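PDB 5BN3: V-type ATP synthase alpha chain from Nanoarchaeum equitans Kin4-M, which belongs to the ATP synthase alpha/beta family as subunit A, combining a beta-barrel domain, a P-loop nucleotide-binding domain and a helical C-terminal domain. Local coordinates for residues Asn197-Thr202 against Lys432-Leu437; Met210-Lys215 against Lys425-Val430. All coordinates share one frame; numbering follows the deposited sequence.

Contact 1: Asn197-Thr202 against Lys432-Leu437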
loop_
_atom_site.group_PDB
_atom_site.type_symbol
_atom_site.label_atom_id
_atom_site.label_comp_id
_atom_site.label_asym_id
_atom_site.label_seq_id
_atom_site.Cartn_x
_atom_site.Cartn_y
_atom_site.Cartn_z
ATOM N N ASN A 197 3.112 -13.397 -41.993
ATOM C CA ASN A 197 3.519 -13.402 -43.383
ATOM C C ASN A 197 4.158 -12.081 -43.767
ATOM O O ASN A 197 5.156 -12.029 -44.487
ATOM C CB ASN A 197 2.262 -13.620 -44.227
ATOM C CG ASN A 197 2.550 -13.721 -45.703
ATOM O OD1 ASN A 197 3.661 -14.059 -46.111
ATOM N ND2 ASN A 197 1.543 -13.439 -46.519
ATOM N N TYR A 198 3.573 -11.012 -43.246
ATOM C CA TYR A 198 3.767 -9.685 -43.793
ATOM C C TYR A 198 3.596 -8.660 -42.680
ATOM O O TYR A 198 2.696 -8.789 -41.849
ATOM C CB TYR A 198 2.701 -9.470 -44.862
ATOM C CG TYR A 198 3.015 -8.426 -45.897
ATOM C CD1 TYR A 198 3.712 -8.755 -47.051
ATOM C CD2 TYR A 198 2.588 -7.118 -45.738
ATOM C CE1 TYR A 198 3.988 -7.804 -48.011
ATOM C CE2 TYR A 198 2.858 -6.160 -46.691
ATOM C CZ TYR A 198 3.558 -6.508 -47.825
ATOM O OH TYR A 198 3.827 -5.551 -48.774
ATOM N N PRO A 199 4.460 -7.635 -42.658
ATOM C CA PRO A 199 4.383 -6.636 -41.588
ATOM C C PRO A 199 3.126 -5.778 -41.687
ATOM O O PRO A 199 2.601 -5.580 -42.783
ATOM C CB PRO A 199 5.626 -5.772 -41.826
ATOM C CG PRO A 199 5.931 -5.940 -43.280
ATOM C CD PRO A 199 5.554 -7.357 -43.606
ATOM N N PHE A 200 2.649 -5.295 -40.544
ATOM C CA PHE A 200 1.553 -4.339 -40.505
ATOM C C PHE A 200 2.147 -2.937 -40.625
ATOM O O PHE A 200 2.705 -2.409 -39.662
ATOM C CB PHE A 200 0.776 -4.493 -39.194
ATOM C CG PHE A 200 -0.353 -3.514 -39.030
ATOM C CD1 PHE A 200 -1.440 -3.536 -39.891
ATOM C CD2 PHE A 200 -0.342 -2.590 -37.994
ATOM C CE1 PHE A 200 -2.487 -2.643 -39.734
ATOM C CE2 PHE A 200 -1.386 -1.694 -37.829
ATOM C CZ PHE A 200 -2.460 -1.720 -38.701
ATOM N N ILE A 201 2.048 -2.348 -41.814
ATOM C CA ILE A 201 2.621 -1.026 -42.062
ATOM C C ILE A 201 1.641 0.077 -41.664
ATOM O O ILE A 201 0.563 0.200 -42.246
ATOM C CB ILE A 201 3.032 -0.848 -43.538
ATOM C CG1 ILE A 201 3.960 -1.986 -43.978
ATOM C CG2 ILE A 201 3.699 0.505 -43.744
ATOM C CD1 ILE A 201 5.269 -2.047 -43.214
ATOM N N THR A 202 2.035 0.884 -40.681
ATOM C CA THR A 202 1.153 1.888 -40.090
ATOM C C THR A 202 1.289 3.261 -40.735
ATOM O O THR A 202 0.334 4.037 -40.769
ATOM C CB THR A 202 1.410 2.034 -38.575
ATOM O OG1 THR A 202 2.734 2.537 -38.354
ATOM C CG2 THR A 202 1.262 0.696 -37.881
ATOM N N LYS A 432 11.926 -10.797 -42.664
ATOM C CA LYS A 432 12.036 -11.351 -44.009
ATOM C C LYS A 432 11.698 -10.278 -45.030
ATOM O O LYS A 432 12.474 -10.013 -45.945
ATOM C CB LYS A 432 11.055 -12.510 -44.186
ATOM C CG LYS A 432 10.685 -13.245 -42.910
ATOM C CD LYS A 432 9.310 -13.882 -43.063
ATOM C CE LYS A 432 8.974 -14.799 -41.899
ATOM N NZ LYS A 432 7.574 -15.303 -41.988
ATOM N N TYR A 433 10.531 -9.664 -44.850
ATOM C CA TYR A 433 10.034 -8.633 -45.753
ATOM C C TYR A 433 11.019 -7.484 -45.920
ATOM O O TYR A 433 11.279 -7.038 -47.036
ATOM C CB TYR A 433 8.696 -8.091 -45.243
ATOM C CG TYR A 433 8.155 -6.924 -46.042
ATOM C CD1 TYR A 433 7.349 -7.135 -47.148
ATOM C CD2 TYR A 433 8.445 -5.614 -45.682
ATOM C CE1 TYR A 433 6.852 -6.077 -47.879
ATOM C CE2 TYR A 433 7.952 -4.549 -46.410
ATOM C CZ TYR A 433 7.156 -4.788 -47.505
ATOM O OH TYR A 433 6.662 -3.733 -48.234
ATOM N N PHE A 434 11.553 -7.001 -44.803
ATOM C CA PHE A 434 12.452 -5.854 -44.826
ATOM C C PHE A 434 13.803 -6.194 -45.447
ATOM O O PHE A 434 14.379 -5.381 -46.163
ATOM C CB PHE A 434 12.628 -5.277 -43.419
ATOM C CG PHE A 434 11.390 -4.616 -42.878
ATOM C CD1 PHE A 434 10.967 -3.394 -43.379
ATOM C CD2 PHE A 434 10.653 -5.210 -41.864
ATOM C CE1 PHE A 434 9.827 -2.780 -42.884
ATOM C CE2 PHE A 434 9.513 -4.600 -41.364
ATOM C CZ PHE A 434 9.101 -3.384 -41.875
ATOM N N GLU A 435 14.299 -7.396 -45.168
ATOM C CA GLU A 435 15.556 -7.870 -45.743
ATOM C C GLU A 435 15.523 -7.828 -47.269
ATOM O O GLU A 435 16.348 -7.159 -47.898
ATOM C CB GLU A 435 15.855 -9.279 -45.262
ATOM N N GLU A 436 14.560 -8.545 -47.846
ATOM C CA GLU A 436 14.368 -8.616 -49.293
ATOM C C GLU A 436 14.371 -7.245 -49.959
ATOM O O GLU A 436 15.178 -6.974 -50.849
ATOM C CB GLU A 436 13.038 -9.312 -49.611
ATOM C CG GLU A 436 12.848 -10.685 -48.977
ATOM C CD GLU A 436 13.539 -11.799 -49.742
ATOM O OE1 GLU A 436 14.429 -11.506 -50.567
ATOM O OE2 GLU A 436 13.186 -12.975 -49.514
ATOM N N LEU A 437 13.467 -6.381 -49.509
ATOM C CA LEU A 437 13.201 -5.113 -50.181
ATOM C C LEU A 437 14.127 -3.994 -49.702
ATOM O O LEU A 437 14.131 -2.898 -50.268
ATOM C CB LEU A 437 11.732 -4.718 -49.993
ATOM C CG LEU A 437 10.692 -5.825 -50.215
ATOM C CD1 LEU A 437 9.282 -5.263 -50.213
ATOM C CD2 LEU A 437 10.951 -6.586 -51.505
#

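Contact 2: Met210-Lys215 against Lys425-Val430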
loop_
_atom_site.group_PDB
_atom_site.type_symbol
_atom_site.label_atom_id
_atom_site.label_comp_id
_atom_site.label_asym_id
_atom_site.label_seq_id
_atom_site.Cartn_x
_atom_site.Cartn_y
_atom_site.Cartn_z
ATOM N N MET A 210 10.919 0.086 -35.662
ATOM C CA MET A 210 11.394 -0.246 -34.325
ATOM C C MET A 210 10.607 -1.382 -33.671
ATOM O O MET A 210 11.195 -2.368 -33.233
ATOM C CB MET A 210 11.388 1.002 -33.438
ATOM C CG MET A 210 12.226 2.153 -33.977
ATOM S SD MET A 210 14.002 1.853 -33.828
ATOM C CE MET A 210 14.409 1.415 -35.510
ATOM N N PHE A 211 9.282 -1.253 -33.614
ATOM C CA PHE A 211 8.457 -2.269 -32.955
ATOM C C PHE A 211 7.277 -2.759 -33.799
ATOM O O PHE A 211 6.135 -2.726 -33.339
ATOM C CB PHE A 211 7.945 -1.731 -31.612
ATOM C CG PHE A 211 9.024 -1.131 -30.747
ATOM C CD1 PHE A 211 9.864 -1.944 -30.001
ATOM C CD2 PHE A 211 9.197 0.245 -30.681
ATOM C CE1 PHE A 211 10.859 -1.397 -29.205
ATOM C CE2 PHE A 211 10.190 0.798 -29.887
ATOM C CZ PHE A 211 11.020 -0.026 -29.149
ATOM N N PRO A 212 7.549 -3.254 -35.019
ATOM C CA PRO A 212 6.424 -3.612 -35.889
ATOM C C PRO A 212 5.747 -4.912 -35.477
ATOM O O PRO A 212 6.386 -5.777 -34.877
ATOM C CB PRO A 212 7.094 -3.799 -37.253
ATOM C CG PRO A 212 8.462 -4.286 -36.919
ATOM C CD PRO A 212 8.848 -3.564 -35.647
ATOM N N ILE A 213 4.460 -5.035 -35.788
ATOM C CA ILE A 213 3.766 -6.309 -35.672
ATOM C C ILE A 213 3.413 -6.806 -37.067
ATOM O O ILE A 213 3.513 -6.062 -38.045
ATOM C CB ILE A 213 2.471 -6.199 -34.841
ATOM C CG1 ILE A 213 1.503 -5.191 -35.463
ATOM C CG2 ILE A 213 2.784 -5.807 -33.423
ATOM C CD1 ILE A 213 0.179 -5.084 -34.714
ATOM N N ALA A 214 2.988 -8.058 -37.160
ATOM C CA ALA A 214 2.569 -8.611 -38.443
ATOM C C ALA A 214 1.084 -8.355 -38.665
ATOM O O ALA A 214 0.349 -8.084 -37.709
ATOM C CB ALA A 214 2.859 -10.093 -38.491
ATOM N N LYS A 215 0.646 -8.436 -39.921
ATOM C CA LYS A 215 -0.780 -8.381 -40.228
ATOM C C LYS A 215 -1.479 -9.545 -39.546
ATOM O O LYS A 215 -1.089 -10.702 -39.723
ATOM C CB LYS A 215 -1.029 -8.464 -41.738
ATOM C CG LYS A 215 -0.919 -7.144 -42.480
ATOM C CD LYS A 215 -1.696 -7.204 -43.792
ATOM C CE LYS A 215 -1.551 -5.921 -44.589
ATOM N NZ LYS A 215 -1.920 -4.721 -43.792
ATOM N N LYS A 425 7.124 -8.973 -30.290
ATOM C CA LYS A 425 7.493 -10.382 -30.288
ATOM C C LYS A 425 7.372 -10.957 -31.693
ATOM O O LYS A 425 7.483 -12.165 -31.887
ATOM C CB LYS A 425 6.605 -11.172 -29.319
ATOM C CG LYS A 425 6.722 -10.757 -27.860
ATOM C CD LYS A 425 5.800 -11.590 -26.976
ATOM C CE LYS A 425 6.142 -13.072 -27.043
ATOM N NZ LYS A 425 7.476 -13.380 -26.450
ATOM N N GLN A 426 7.151 -10.083 -32.669
ATOM C CA GLN A 426 6.859 -10.520 -34.030
ATOM C C GLN A 426 7.875 -10.052 -35.068
ATOM O O GLN A 426 7.622 -10.136 -36.265
ATOM C CB GLN A 426 5.434 -10.096 -34.422
ATOM C CG GLN A 426 4.356 -10.755 -33.561
ATOM C CD GLN A 426 2.947 -10.291 -33.886
ATOM O OE1 GLN A 426 2.732 -9.506 -34.810
ATOM N NE2 GLN A 426 1.976 -10.779 -33.119
ATOM N N TRP A 427 9.030 -9.575 -34.616
ATOM C CA TRP A 427 10.076 -9.157 -35.545
ATOM C C TRP A 427 10.571 -10.309 -36.420
ATOM O O TRP A 427 10.927 -10.101 -37.579
ATOM C CB TRP A 427 11.258 -8.528 -34.803
ATOM C CG TRP A 427 12.418 -8.212 -35.708
ATOM C CD1 TRP A 427 13.631 -8.840 -35.744
ATOM C CD2 TRP A 427 12.460 -7.201 -36.723
ATOM N NE1 TRP A 427 14.429 -8.272 -36.710
ATOM C CE2 TRP A 427 13.732 -7.265 -37.326
ATOM C CE3 TRP A 427 11.547 -6.245 -37.176
ATOM C CZ2 TRP A 427 14.110 -6.408 -38.361
ATOM C CZ3 TRP A 427 11.924 -5.397 -38.198
ATOM C CH2 TRP A 427 13.193 -5.483 -38.781
ATOM N N GLU A 428 10.587 -11.520 -35.869
ATOM C CA GLU A 428 11.075 -12.685 -36.609
ATOM C C GLU A 428 10.207 -13.027 -37.822
ATOM O O GLU A 428 10.670 -13.680 -38.758
ATOM C CB GLU A 428 11.208 -13.907 -35.688
ATOM C CG GLU A 428 9.904 -14.392 -35.070
ATOM C CD GLU A 428 10.085 -15.646 -34.231
ATOM O OE1 GLU A 428 10.288 -16.732 -34.818
ATOM O OE2 GLU A 428 10.029 -15.548 -32.987
ATOM N N PHE A 429 8.957 -12.574 -37.808
ATOM C CA PHE A 429 8.022 -12.879 -38.887
ATOM C C PHE A 429 7.996 -11.806 -39.976
ATOM O O PHE A 429 7.478 -12.039 -41.070
ATOM C CB PHE A 429 6.606 -13.074 -38.332
ATOM C CG PHE A 429 6.501 -14.143 -37.278
ATOM C CD1 PHE A 429 6.611 -15.485 -37.614
ATOM C CD2 PHE A 429 6.263 -13.806 -35.954
ATOM C CE1 PHE A 429 6.505 -16.468 -36.645
ATOM C CE2 PHE A 429 6.156 -14.786 -34.981
ATOM C CZ PHE A 429 6.277 -16.119 -35.328
ATOM N N VAL A 430 8.553 -10.635 -39.677
ATOM C CA VAL A 430 8.488 -9.507 -40.606
ATOM C C VAL A 430 9.859 -9.072 -41.121
ATOM O O VAL A 430 9.949 -8.317 -42.091
ATOM C CB VAL A 430 7.767 -8.289 -39.976
ATOM C CG1 VAL A 430 6.443 -8.713 -39.372
ATOM C CG2 VAL A 430 8.642 -7.640 -38.914
#

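Contact 1: Asn197-Thr202 against Lys432-Leu437
Tyr198 and Tyr433 form a T-shaped aromatic pair where the loop between strand 192-193 and helix 205-210 meets helix 427-437, which runs into the helical C-terminal domain. Tyr433 presents its edge to the face of Tyr198, with the ring centroids 4.7 Å apart and the planes at 65°. The CD1-CE1 side of Tyr433 does the touching: its CE1 lies 3.3 Å from Tyr198 CZ. CB of Tyr433 points toward the loop, and CG stands anti to the backbone N (chi1 175°).

A second loop residue meets the same ring differently. Pro199 lies over one face of Tyr433, its CG 3.9 Å from the ring centroid and 28° off the normal, a CH-pi contact, while Pro199 CD packs 3.6 Å from Tyr433 CB. Tyr433 is therefore held at one edge by an aromatic face and on one face by a proline.

Phe434, next along the helix, carries the apolar patch farther along the loop; within the helix segment, Tyr433 CD2 sits over the centre of its ring. Ile209 of helix 205-210 also packs on Phe434, and Leu503 of helix 503-523 touches both Tyr433 and Ile201. On the loop side Phe434 meets Pro199 CB through CE2 at 4.1 Å, and its CZ stands 4.3 Å from Ile201 CD1.

Contact 2: Met210-Lys215 against Lys425-Val430
The N-terminal turn of helix 427-437, with Gln426 just ahead of it, packs on the loop that joins helix 205-210 to strand 218-222 in the P-loop nucleotide-binding domain. The polar tie is between Gln426 and Ala214: the Ala214 N-H donates to Gln426 OE1 at 2.8 Å, with an N-H...O angle of 173°. The C=O...N angle is 162°, so the donor stands nearly in line with the carbonyl. The glutamine chain is extended beyond CG (chi2 177°), which carries CD out toward the loop. Ile213 lies side by side with this chain, pointing the same way, and its CB is 3.3 Å from Gln426 OE1; Ile213 also packs on Thr374 and Ile376 of strand 370-379.

Beyond the bond the contact is apolar. Val430 divides its methyls between two loop residues: CG1 is 3.9 Å from Ala214 CB, and CG2 is likewise 3.9 Å from Pro212 CG. That same proline CG meets Trp427 in the plane of the indole, at its edge, 3.7 Å from CE3. The indole also forms a cation-pi contact with Arg445.

Thr424 adds a second polar link, its OG1 hydrogen-bonded to both Pro212 O and Gln426 N. Beyond the chain, Lys425 NZ makes a salt bridge to Glu141 of the neighbouring NEQ263 subunit, whose Asp167 packs on Gln426, placing this turn close to a subunit interface.

Chemically, one nearly straight hydrogen bond satisfies the buried amide of Ala214 and anchors the amide end of Gln426 through its oxygen, while carbon-to-carbon contacts continue from it along the loop, from Ala214 with Val430 to Pro212 with Trp427.

How the contacts relate
Contacts 1 and 2 lie side by side, centres about 8 Å apart, and both use helix 427-437. Contact 2 is nested within the chain loop that contact 1 closes. Segments 197-202 and 210-215 are themselves joined by two probable backbone hydrogen bonds. One runs from Phe200 N to Ile213 O at 2.8 Å. The other runs from Lys215 N to Tyr198 O, also at 2.8 Å. Pro199 CA packs 3.7 Å from Val430 CG1. The helix thus rests on a pair of bonded loops. A magnesium ion is about 8 Å from the side chain of Ile213; the side chain of Tyr198 is about 9 Å from a magnesium ion. Past Lys215, strand 218-222 leads to the P-loop residues lining the ADP pocket.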